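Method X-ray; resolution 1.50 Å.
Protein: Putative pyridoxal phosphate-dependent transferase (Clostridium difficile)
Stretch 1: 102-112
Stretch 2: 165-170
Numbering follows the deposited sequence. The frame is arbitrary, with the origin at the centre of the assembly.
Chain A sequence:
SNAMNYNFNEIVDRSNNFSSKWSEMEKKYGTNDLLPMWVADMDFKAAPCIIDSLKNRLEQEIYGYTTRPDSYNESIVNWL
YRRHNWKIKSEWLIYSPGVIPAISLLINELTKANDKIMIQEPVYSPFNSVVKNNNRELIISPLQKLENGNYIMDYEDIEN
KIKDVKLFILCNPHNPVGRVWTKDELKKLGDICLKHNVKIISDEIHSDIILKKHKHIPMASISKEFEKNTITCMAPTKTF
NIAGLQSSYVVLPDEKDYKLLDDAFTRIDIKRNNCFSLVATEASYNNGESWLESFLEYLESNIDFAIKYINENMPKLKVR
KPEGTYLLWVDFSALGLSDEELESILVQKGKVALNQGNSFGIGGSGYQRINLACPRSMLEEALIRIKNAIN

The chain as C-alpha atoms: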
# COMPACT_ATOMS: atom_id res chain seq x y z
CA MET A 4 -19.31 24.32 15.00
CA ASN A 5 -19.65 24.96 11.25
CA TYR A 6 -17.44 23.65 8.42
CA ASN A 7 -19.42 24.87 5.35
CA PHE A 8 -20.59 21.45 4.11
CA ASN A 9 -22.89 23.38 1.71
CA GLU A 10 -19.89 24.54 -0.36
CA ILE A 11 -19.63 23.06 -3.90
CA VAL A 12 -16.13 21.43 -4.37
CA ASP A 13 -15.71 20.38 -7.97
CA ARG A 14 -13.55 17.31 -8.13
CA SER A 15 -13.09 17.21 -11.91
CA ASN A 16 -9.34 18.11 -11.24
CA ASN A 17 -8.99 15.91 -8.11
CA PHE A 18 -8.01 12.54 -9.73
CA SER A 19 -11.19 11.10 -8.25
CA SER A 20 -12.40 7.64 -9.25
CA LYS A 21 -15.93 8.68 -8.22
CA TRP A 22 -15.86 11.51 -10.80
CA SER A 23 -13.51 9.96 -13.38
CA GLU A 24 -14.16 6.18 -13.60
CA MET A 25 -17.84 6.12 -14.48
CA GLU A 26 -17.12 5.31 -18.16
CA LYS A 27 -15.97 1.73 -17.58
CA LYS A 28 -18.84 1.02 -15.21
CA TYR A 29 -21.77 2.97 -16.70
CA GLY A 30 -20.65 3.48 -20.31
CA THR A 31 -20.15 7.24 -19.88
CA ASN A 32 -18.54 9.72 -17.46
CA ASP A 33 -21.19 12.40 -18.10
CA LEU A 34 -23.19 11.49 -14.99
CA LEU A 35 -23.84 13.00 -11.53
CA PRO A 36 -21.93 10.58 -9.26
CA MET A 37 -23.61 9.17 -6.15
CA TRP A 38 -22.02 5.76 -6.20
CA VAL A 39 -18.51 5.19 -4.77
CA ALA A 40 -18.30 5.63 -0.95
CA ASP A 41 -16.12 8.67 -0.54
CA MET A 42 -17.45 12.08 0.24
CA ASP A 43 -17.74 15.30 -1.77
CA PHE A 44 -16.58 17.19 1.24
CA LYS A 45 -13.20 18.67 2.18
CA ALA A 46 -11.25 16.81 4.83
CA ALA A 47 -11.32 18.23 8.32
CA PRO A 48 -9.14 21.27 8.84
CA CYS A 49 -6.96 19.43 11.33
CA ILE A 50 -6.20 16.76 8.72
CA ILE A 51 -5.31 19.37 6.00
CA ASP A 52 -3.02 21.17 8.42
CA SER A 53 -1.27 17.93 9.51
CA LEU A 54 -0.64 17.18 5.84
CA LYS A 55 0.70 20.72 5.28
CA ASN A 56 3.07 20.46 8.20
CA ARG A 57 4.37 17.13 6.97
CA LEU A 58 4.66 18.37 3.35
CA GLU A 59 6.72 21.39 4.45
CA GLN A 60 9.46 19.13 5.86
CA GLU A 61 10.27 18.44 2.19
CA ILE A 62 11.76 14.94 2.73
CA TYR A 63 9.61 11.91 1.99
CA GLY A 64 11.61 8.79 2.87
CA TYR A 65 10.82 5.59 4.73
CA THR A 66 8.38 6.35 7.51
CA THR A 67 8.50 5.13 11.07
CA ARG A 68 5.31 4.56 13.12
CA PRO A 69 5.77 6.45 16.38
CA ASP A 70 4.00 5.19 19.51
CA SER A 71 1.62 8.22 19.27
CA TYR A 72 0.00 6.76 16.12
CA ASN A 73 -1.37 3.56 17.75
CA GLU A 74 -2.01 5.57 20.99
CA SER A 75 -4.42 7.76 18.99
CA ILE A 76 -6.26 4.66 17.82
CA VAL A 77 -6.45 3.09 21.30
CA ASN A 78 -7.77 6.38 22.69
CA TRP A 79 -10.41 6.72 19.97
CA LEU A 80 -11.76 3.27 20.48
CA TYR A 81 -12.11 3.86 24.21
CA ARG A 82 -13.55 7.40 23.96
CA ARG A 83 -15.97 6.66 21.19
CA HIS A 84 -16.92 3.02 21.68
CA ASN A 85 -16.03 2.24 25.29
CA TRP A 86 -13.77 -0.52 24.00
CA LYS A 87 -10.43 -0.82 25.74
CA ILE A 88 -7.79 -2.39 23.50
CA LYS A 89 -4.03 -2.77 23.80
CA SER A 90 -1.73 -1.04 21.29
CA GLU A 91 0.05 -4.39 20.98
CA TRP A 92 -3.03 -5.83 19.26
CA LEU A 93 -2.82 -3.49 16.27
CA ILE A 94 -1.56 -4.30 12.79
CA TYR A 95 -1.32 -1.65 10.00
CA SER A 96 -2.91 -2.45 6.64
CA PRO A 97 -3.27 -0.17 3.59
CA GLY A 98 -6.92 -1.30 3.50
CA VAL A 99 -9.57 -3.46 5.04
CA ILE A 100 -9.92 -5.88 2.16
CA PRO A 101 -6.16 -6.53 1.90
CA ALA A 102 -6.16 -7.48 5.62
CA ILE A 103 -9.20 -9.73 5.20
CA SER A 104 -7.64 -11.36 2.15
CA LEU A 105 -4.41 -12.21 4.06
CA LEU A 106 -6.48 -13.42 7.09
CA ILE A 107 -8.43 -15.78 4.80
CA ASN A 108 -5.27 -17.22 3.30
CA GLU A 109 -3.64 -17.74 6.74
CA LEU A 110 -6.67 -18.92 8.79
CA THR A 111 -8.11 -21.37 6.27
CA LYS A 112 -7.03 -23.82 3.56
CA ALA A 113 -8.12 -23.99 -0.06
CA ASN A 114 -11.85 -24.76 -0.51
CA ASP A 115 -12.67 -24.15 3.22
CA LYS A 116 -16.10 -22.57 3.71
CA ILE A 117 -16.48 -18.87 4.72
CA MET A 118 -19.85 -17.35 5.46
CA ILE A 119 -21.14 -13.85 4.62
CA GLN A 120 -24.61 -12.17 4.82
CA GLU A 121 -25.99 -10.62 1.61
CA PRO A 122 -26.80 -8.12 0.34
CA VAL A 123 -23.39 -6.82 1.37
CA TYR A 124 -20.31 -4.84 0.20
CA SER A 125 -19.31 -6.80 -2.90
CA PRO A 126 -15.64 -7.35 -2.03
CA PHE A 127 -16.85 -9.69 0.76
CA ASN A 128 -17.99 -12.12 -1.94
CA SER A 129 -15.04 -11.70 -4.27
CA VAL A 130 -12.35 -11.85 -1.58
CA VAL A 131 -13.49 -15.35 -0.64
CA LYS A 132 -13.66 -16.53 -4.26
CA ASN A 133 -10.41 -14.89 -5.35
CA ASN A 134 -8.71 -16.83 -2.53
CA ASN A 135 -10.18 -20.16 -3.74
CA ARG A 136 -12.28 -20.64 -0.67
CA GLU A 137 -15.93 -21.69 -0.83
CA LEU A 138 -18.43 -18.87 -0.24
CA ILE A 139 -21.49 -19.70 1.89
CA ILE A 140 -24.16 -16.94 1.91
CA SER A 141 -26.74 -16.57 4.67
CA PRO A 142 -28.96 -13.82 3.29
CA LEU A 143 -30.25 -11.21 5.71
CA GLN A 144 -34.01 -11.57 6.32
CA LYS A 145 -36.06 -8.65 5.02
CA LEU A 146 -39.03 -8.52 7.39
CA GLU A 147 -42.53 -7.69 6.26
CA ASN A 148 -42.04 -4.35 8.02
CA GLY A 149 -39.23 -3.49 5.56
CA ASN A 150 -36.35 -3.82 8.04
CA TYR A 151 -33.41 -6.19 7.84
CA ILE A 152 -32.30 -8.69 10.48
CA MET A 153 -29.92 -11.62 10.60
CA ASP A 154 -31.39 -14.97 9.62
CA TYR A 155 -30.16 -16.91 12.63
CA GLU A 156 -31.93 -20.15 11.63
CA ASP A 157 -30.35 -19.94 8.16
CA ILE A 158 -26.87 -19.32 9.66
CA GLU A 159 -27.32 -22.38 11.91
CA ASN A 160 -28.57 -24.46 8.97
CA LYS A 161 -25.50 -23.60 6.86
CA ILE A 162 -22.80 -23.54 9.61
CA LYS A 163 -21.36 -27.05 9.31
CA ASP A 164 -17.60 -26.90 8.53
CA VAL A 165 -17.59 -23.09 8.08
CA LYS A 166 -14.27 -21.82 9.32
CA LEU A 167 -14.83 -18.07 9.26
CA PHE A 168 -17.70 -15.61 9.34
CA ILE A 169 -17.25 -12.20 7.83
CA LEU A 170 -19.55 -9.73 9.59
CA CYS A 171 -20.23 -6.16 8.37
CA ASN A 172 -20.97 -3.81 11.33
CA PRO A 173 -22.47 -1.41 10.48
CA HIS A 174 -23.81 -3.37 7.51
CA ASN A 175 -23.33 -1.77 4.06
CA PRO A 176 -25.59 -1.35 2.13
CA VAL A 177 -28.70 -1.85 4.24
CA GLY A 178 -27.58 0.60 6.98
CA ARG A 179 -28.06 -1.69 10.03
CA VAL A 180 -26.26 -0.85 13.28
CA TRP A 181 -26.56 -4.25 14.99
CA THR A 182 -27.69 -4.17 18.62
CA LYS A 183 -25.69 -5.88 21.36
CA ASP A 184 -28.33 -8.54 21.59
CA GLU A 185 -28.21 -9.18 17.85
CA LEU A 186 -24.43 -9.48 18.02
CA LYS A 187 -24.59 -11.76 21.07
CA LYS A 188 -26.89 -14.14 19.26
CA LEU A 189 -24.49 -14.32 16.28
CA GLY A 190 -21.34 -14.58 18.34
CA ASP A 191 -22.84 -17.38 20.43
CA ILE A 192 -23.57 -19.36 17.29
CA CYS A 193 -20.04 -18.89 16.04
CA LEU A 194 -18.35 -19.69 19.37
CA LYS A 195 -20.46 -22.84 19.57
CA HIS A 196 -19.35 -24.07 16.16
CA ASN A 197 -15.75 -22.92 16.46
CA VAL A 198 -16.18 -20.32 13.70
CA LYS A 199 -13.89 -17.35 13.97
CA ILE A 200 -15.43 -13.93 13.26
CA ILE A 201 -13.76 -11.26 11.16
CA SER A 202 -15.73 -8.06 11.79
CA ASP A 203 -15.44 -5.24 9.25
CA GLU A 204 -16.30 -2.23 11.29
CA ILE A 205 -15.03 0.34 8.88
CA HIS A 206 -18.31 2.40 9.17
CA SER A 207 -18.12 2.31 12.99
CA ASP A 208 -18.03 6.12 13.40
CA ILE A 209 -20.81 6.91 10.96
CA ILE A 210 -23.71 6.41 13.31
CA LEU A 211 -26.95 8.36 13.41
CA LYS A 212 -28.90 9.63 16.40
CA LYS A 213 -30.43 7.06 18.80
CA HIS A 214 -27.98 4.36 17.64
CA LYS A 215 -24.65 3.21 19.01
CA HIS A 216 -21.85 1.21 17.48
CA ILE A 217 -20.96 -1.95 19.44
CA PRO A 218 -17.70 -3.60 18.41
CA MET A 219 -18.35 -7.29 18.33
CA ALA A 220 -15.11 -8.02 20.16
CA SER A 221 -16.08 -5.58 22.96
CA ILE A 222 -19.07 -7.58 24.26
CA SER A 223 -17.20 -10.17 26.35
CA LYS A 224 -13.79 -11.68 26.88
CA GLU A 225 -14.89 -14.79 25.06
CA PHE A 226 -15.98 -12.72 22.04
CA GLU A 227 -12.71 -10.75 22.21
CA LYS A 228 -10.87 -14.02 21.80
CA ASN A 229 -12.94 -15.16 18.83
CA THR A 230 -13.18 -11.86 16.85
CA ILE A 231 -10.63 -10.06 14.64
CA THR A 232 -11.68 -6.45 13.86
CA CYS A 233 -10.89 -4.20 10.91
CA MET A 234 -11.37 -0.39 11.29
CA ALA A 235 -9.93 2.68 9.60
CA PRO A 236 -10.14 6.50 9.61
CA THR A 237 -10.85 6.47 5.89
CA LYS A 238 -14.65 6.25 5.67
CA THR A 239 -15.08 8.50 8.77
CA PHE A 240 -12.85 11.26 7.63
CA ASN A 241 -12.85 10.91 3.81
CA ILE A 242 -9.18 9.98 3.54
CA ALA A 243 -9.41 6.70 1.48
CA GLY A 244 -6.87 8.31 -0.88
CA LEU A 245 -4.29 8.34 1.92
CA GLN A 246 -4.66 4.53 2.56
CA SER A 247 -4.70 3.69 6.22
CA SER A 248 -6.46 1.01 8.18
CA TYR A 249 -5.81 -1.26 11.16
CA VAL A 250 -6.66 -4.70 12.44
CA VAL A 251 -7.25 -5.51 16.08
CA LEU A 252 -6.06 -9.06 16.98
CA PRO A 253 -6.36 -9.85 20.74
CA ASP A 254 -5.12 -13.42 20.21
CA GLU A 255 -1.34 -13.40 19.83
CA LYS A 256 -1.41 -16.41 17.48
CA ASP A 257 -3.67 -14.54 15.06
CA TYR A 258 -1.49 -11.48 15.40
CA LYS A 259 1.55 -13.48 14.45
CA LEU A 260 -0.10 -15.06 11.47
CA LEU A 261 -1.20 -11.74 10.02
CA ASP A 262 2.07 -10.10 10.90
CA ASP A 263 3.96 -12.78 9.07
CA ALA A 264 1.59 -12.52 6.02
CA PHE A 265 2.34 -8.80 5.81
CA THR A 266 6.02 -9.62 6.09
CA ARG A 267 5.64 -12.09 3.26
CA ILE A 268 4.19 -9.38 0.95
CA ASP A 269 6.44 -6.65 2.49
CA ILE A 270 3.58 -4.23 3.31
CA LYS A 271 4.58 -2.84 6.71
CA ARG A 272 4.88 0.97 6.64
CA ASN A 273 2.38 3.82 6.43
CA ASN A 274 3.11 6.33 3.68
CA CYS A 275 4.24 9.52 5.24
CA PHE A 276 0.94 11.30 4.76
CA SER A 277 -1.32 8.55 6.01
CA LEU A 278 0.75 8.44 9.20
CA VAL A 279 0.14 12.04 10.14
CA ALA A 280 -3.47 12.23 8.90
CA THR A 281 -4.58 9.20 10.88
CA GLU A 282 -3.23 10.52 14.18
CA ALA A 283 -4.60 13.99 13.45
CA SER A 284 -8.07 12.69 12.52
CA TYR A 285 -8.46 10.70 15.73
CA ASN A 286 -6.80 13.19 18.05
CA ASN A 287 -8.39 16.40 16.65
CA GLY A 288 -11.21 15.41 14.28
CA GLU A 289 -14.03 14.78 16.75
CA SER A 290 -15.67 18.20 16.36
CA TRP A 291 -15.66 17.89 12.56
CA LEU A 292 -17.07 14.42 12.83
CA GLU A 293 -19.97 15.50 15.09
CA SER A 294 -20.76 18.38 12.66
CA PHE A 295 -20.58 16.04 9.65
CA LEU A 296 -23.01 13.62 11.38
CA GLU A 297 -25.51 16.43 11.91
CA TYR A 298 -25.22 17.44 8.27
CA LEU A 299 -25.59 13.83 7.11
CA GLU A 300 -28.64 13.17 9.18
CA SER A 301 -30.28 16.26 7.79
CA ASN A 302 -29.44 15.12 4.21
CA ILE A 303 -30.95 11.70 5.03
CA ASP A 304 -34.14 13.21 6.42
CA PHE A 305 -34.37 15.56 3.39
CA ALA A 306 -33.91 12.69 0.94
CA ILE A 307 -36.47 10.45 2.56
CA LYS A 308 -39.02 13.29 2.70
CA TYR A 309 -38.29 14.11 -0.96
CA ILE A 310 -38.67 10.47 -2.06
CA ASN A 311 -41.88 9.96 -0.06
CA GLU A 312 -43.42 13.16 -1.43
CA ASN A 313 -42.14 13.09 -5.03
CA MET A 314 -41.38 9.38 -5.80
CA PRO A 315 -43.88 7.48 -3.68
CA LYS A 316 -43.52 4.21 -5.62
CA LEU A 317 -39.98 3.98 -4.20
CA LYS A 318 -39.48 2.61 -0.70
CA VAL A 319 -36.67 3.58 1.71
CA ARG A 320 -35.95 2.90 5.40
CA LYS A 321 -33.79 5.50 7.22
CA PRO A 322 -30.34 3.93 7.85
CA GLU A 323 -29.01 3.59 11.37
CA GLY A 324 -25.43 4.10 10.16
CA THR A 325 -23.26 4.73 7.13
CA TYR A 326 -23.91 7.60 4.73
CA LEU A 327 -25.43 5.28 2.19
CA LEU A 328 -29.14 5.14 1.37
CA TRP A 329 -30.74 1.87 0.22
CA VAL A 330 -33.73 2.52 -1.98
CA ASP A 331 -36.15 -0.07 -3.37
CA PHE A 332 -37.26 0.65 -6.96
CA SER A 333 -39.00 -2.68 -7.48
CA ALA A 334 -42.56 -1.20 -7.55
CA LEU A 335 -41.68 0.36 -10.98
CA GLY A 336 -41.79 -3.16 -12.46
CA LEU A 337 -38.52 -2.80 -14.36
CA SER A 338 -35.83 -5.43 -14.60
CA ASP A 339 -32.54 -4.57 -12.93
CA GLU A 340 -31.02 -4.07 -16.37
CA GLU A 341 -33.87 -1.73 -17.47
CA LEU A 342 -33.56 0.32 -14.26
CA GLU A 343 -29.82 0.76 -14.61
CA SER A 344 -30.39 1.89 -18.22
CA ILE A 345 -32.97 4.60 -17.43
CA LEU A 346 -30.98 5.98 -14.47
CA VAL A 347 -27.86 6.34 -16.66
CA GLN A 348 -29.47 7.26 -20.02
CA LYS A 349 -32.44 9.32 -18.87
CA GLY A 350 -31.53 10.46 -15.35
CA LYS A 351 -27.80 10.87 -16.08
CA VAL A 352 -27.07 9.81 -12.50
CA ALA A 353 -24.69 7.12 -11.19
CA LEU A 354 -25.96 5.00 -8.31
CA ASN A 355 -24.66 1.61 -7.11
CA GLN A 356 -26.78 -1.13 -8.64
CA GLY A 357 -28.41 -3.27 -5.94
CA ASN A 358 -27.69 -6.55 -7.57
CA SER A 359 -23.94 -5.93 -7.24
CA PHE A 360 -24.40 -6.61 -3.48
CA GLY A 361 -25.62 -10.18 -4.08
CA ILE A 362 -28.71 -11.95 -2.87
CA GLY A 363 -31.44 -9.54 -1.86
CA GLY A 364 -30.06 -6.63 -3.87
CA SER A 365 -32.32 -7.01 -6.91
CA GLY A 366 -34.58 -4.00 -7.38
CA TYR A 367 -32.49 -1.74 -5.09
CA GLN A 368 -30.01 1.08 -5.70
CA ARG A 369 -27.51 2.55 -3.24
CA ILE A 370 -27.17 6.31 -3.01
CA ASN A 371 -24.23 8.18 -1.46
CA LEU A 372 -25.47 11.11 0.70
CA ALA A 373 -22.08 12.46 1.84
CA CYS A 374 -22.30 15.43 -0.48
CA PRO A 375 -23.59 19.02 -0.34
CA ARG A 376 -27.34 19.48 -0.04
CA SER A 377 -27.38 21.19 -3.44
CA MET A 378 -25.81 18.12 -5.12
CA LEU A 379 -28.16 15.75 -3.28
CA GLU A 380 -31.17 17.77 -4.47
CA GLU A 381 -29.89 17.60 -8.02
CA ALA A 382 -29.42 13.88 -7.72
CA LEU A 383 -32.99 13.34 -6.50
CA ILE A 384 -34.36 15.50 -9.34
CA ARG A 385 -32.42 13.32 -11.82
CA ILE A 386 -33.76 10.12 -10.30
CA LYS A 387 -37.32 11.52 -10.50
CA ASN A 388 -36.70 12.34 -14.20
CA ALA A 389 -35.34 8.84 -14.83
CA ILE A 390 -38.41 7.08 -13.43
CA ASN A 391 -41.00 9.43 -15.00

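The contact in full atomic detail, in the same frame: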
# COMPACT_ATOMS: atom_id res chain seq x y z
N ALA A 102 -6.27 -6.77 4.33
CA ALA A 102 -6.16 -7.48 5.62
C ALA A 102 -7.02 -8.72 5.60
O ALA A 102 -6.56 -9.80 6.01
CB ALA A 102 -6.49 -6.56 6.83
N ILE A 103 -8.28 -8.59 5.22
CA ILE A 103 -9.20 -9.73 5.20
C ILE A 103 -8.70 -10.82 4.27
O ILE A 103 -8.77 -12.02 4.58
CB ILE A 103 -10.61 -9.24 4.86
CG1 ILE A 103 -11.14 -8.37 5.99
CG2 ILE A 103 -11.56 -10.43 4.62
CD1 ILE A 103 -12.54 -7.88 5.86
N SER A 104 -8.15 -10.40 3.13
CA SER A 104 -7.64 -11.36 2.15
C SER A 104 -6.48 -12.14 2.76
O SER A 104 -6.44 -13.38 2.64
CB SER A 104 -7.09 -10.66 0.91
OG SER A 104 -6.71 -11.58 -0.09
N LEU A 105 -5.55 -11.50 3.45
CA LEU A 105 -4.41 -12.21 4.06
C LEU A 105 -4.95 -13.12 5.19
O LEU A 105 -4.47 -14.25 5.34
CB LEU A 105 -3.33 -11.27 4.57
CG LEU A 105 -2.58 -10.54 3.49
CD1 LEU A 105 -1.52 -9.69 4.19
CD2 LEU A 105 -1.94 -11.29 2.38
N LEU A 106 -5.88 -12.62 6.02
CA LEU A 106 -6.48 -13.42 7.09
C LEU A 106 -7.08 -14.70 6.53
O LEU A 106 -6.93 -15.79 7.12
CB LEU A 106 -7.51 -12.63 7.87
CG LEU A 106 -6.96 -11.50 8.79
CD1 LEU A 106 -8.07 -10.58 9.27
CD2 LEU A 106 -6.20 -12.17 9.94
N ILE A 107 -7.78 -14.60 5.42
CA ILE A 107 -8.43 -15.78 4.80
C ILE A 107 -7.37 -16.76 4.38
O ILE A 107 -7.49 -18.02 4.63
CB ILE A 107 -9.29 -15.36 3.58
CG1 ILE A 107 -10.58 -14.71 4.05
CG2 ILE A 107 -9.55 -16.57 2.70
CD1 ILE A 107 -11.38 -14.02 2.96
N ASN A 108 -6.34 -16.33 3.68
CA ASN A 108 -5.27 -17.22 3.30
C ASN A 108 -4.60 -17.92 4.48
O ASN A 108 -4.27 -19.15 4.38
CB ASN A 108 -4.21 -16.48 2.49
CG ASN A 108 -3.22 -17.43 1.86
OD1 ASN A 108 -3.58 -18.25 0.96
ND2 ASN A 108 -2.00 -17.40 2.35
N GLU A 109 -4.40 -17.22 5.59
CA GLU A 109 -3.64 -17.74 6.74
C GLU A 109 -4.48 -18.58 7.72
O GLU A 109 -3.94 -19.50 8.34
CB GLU A 109 -2.92 -16.63 7.51
CG GLU A 109 -1.94 -15.79 6.71
CD GLU A 109 -0.88 -16.63 5.99
OE1 GLU A 109 -0.31 -17.61 6.58
OE2 GLU A 109 -0.62 -16.37 4.78
N LEU A 110 -5.77 -18.27 7.82
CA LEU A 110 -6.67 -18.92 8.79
C LEU A 110 -7.42 -20.09 8.25
O LEU A 110 -8.04 -20.85 9.03
CB LEU A 110 -7.70 -17.89 9.33
CG LEU A 110 -7.15 -16.81 10.24
CD1 LEU A 110 -8.15 -15.68 10.50
CD2 LEU A 110 -6.62 -17.41 11.54
N THR A 111 -7.35 -20.33 6.95
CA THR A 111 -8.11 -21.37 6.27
C THR A 111 -7.23 -22.02 5.23
O THR A 111 -6.13 -21.50 4.90
CB THR A 111 -9.39 -20.84 5.59
OG1 THR A 111 -9.06 -19.90 4.55
CG2 THR A 111 -10.32 -20.20 6.60
N LYS A 112 -7.70 -23.14 4.70
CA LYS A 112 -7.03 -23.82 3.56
C LYS A 112 -7.95 -23.71 2.37
O LYS A 112 -9.16 -23.43 2.51
CB LYS A 112 -6.72 -25.31 3.85
CG LYS A 112 -7.90 -26.19 4.02
CD LYS A 112 -7.44 -27.62 4.30
CE LYS A 112 -8.61 -28.55 4.62
NZ LYS A 112 -9.67 -27.92 5.51
N VAL A 165 -18.01 -24.45 8.33
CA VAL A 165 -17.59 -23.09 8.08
C VAL A 165 -16.45 -22.80 9.04
O VAL A 165 -16.50 -23.13 10.24
CB VAL A 165 -18.78 -22.15 8.33
CG1 VAL A 165 -18.34 -20.68 8.35
CG2 VAL A 165 -19.78 -22.32 7.23
N LYS A 166 -15.42 -22.12 8.52
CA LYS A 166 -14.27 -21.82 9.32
C LYS A 166 -14.29 -20.40 9.82
O LYS A 166 -13.79 -20.12 10.89
CB LYS A 166 -13.02 -22.05 8.47
CG LYS A 166 -12.94 -23.49 7.98
CD LYS A 166 -12.89 -24.52 9.10
CE LYS A 166 -12.78 -25.96 8.60
NZ LYS A 166 -12.67 -26.93 9.73
N LEU A 167 -14.87 -19.54 9.00
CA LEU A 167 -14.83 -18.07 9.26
C LEU A 167 -16.17 -17.47 8.89
O LEU A 167 -16.82 -17.94 7.94
CB LEU A 167 -13.76 -17.25 8.41
CG LEU A 167 -12.27 -17.57 8.57
CD1 LEU A 167 -11.39 -16.77 7.59
CD2 LEU A 167 -11.85 -17.26 10.00
N PHE A 168 -16.52 -16.39 9.60
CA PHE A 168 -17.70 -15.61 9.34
C PHE A 168 -17.27 -14.19 9.17
O PHE A 168 -16.58 -13.65 10.08
CB PHE A 168 -18.72 -15.78 10.51
CG PHE A 168 -20.05 -15.11 10.26
CD1 PHE A 168 -20.16 -13.72 10.34
CD2 PHE A 168 -21.23 -15.88 9.98
CE1 PHE A 168 -21.38 -13.12 10.12
CE2 PHE A 168 -22.44 -15.25 9.73
CZ PHE A 168 -22.50 -13.87 9.81
N ILE A 169 -17.64 -13.59 8.03
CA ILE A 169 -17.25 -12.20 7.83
C ILE A 169 -18.50 -11.33 8.07
O ILE A 169 -19.50 -11.46 7.34
CB ILE A 169 -16.65 -11.91 6.42
CG1 ILE A 169 -15.61 -12.94 5.99
CG2 ILE A 169 -16.07 -10.47 6.38
CD1 ILE A 169 -14.94 -12.67 4.65
N LEU A 170 -18.43 -10.49 9.10
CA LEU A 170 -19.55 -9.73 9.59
C LEU A 170 -19.27 -8.28 9.13
O LEU A 170 -18.10 -7.76 9.19
CB LEU A 170 -19.64 -9.77 11.12
CG LEU A 170 -20.44 -8.68 11.86
CD1 LEU A 170 -21.92 -8.94 11.59
CD2 LEU A 170 -20.15 -8.69 13.35

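This is a helix-on-strand contact held chiefly by apolar side chains, with the methyl of a threonine and the base of a lysine at one end, in which a helix packs nearly antiparallel to a strand and no hydrogen bond passes between them. The axes of helix 102-110 and strand 165-170 run at 167° and approach to 9.8 Å, a separation that leaves room for a layer of side chains between the two backbones. Antiparallel running sets the register: I103, early in the stretch, has I169 as its nearest neighbour, their CA atoms 8.8 Å apart, while at the other end, where the chain has left the helix, the CA atoms of T111 and K166 come within 6.9 Å.

On the strand, side chains alternate from L167 to L170, so L167 and I169 point toward the helix whereas F168 and L170 are out of its reach; K166 also points toward stretch 1, at the end where T111 lies. On the helix, I103, I107 and L110 recur at steps of four and three, which keeps them along one side, and T111 follows just after its end; A102, S104, L105, N108 and E109 contribute nothing.

L167 is the centre of the contact and has the largest area covered. CD1 of L167 lies 4.2 Å from CG1 of I107 and 3.7 Å from CG2 of T111, and CD2 of L167 lies 4.1 Å from CD1 of L110. I169 serves the other end in the same way: CD1 of I169 sits 4.1 Å from CG2 of I103 and 4.2 Å from CD1 of I107. I107 thus touches both. Both helix isoleucines leave the backbone sideways, and their ends come nearer to the strand; with chi1 m and chi2 t, they present branched, methyl-rich surfaces. These distances are those of van der Waals packing, and burial of hydrocarbon is the chemistry of each pair.

T111 shows how a polar residue can join such a layer. It is the first residue to leave helical phi/psi, and OG1 of T111 donates a very short hydrogen bond, 2.5 Å, to the backbone O of I107, while the T111 N to I107 O bond is weak at 3.3 Å. The hydroxyl is bonded within its own stretch and elsewhere in the structure, and CG2 of T111 faces the strand, touching L167 and lying 3.8 Å from CB of K166. K166 in turn offers the base of its side chain, its CB directed toward the helix stretch, while its end leads away, so its aliphatic part makes the contact and its charged amine stays out of the apolar layer.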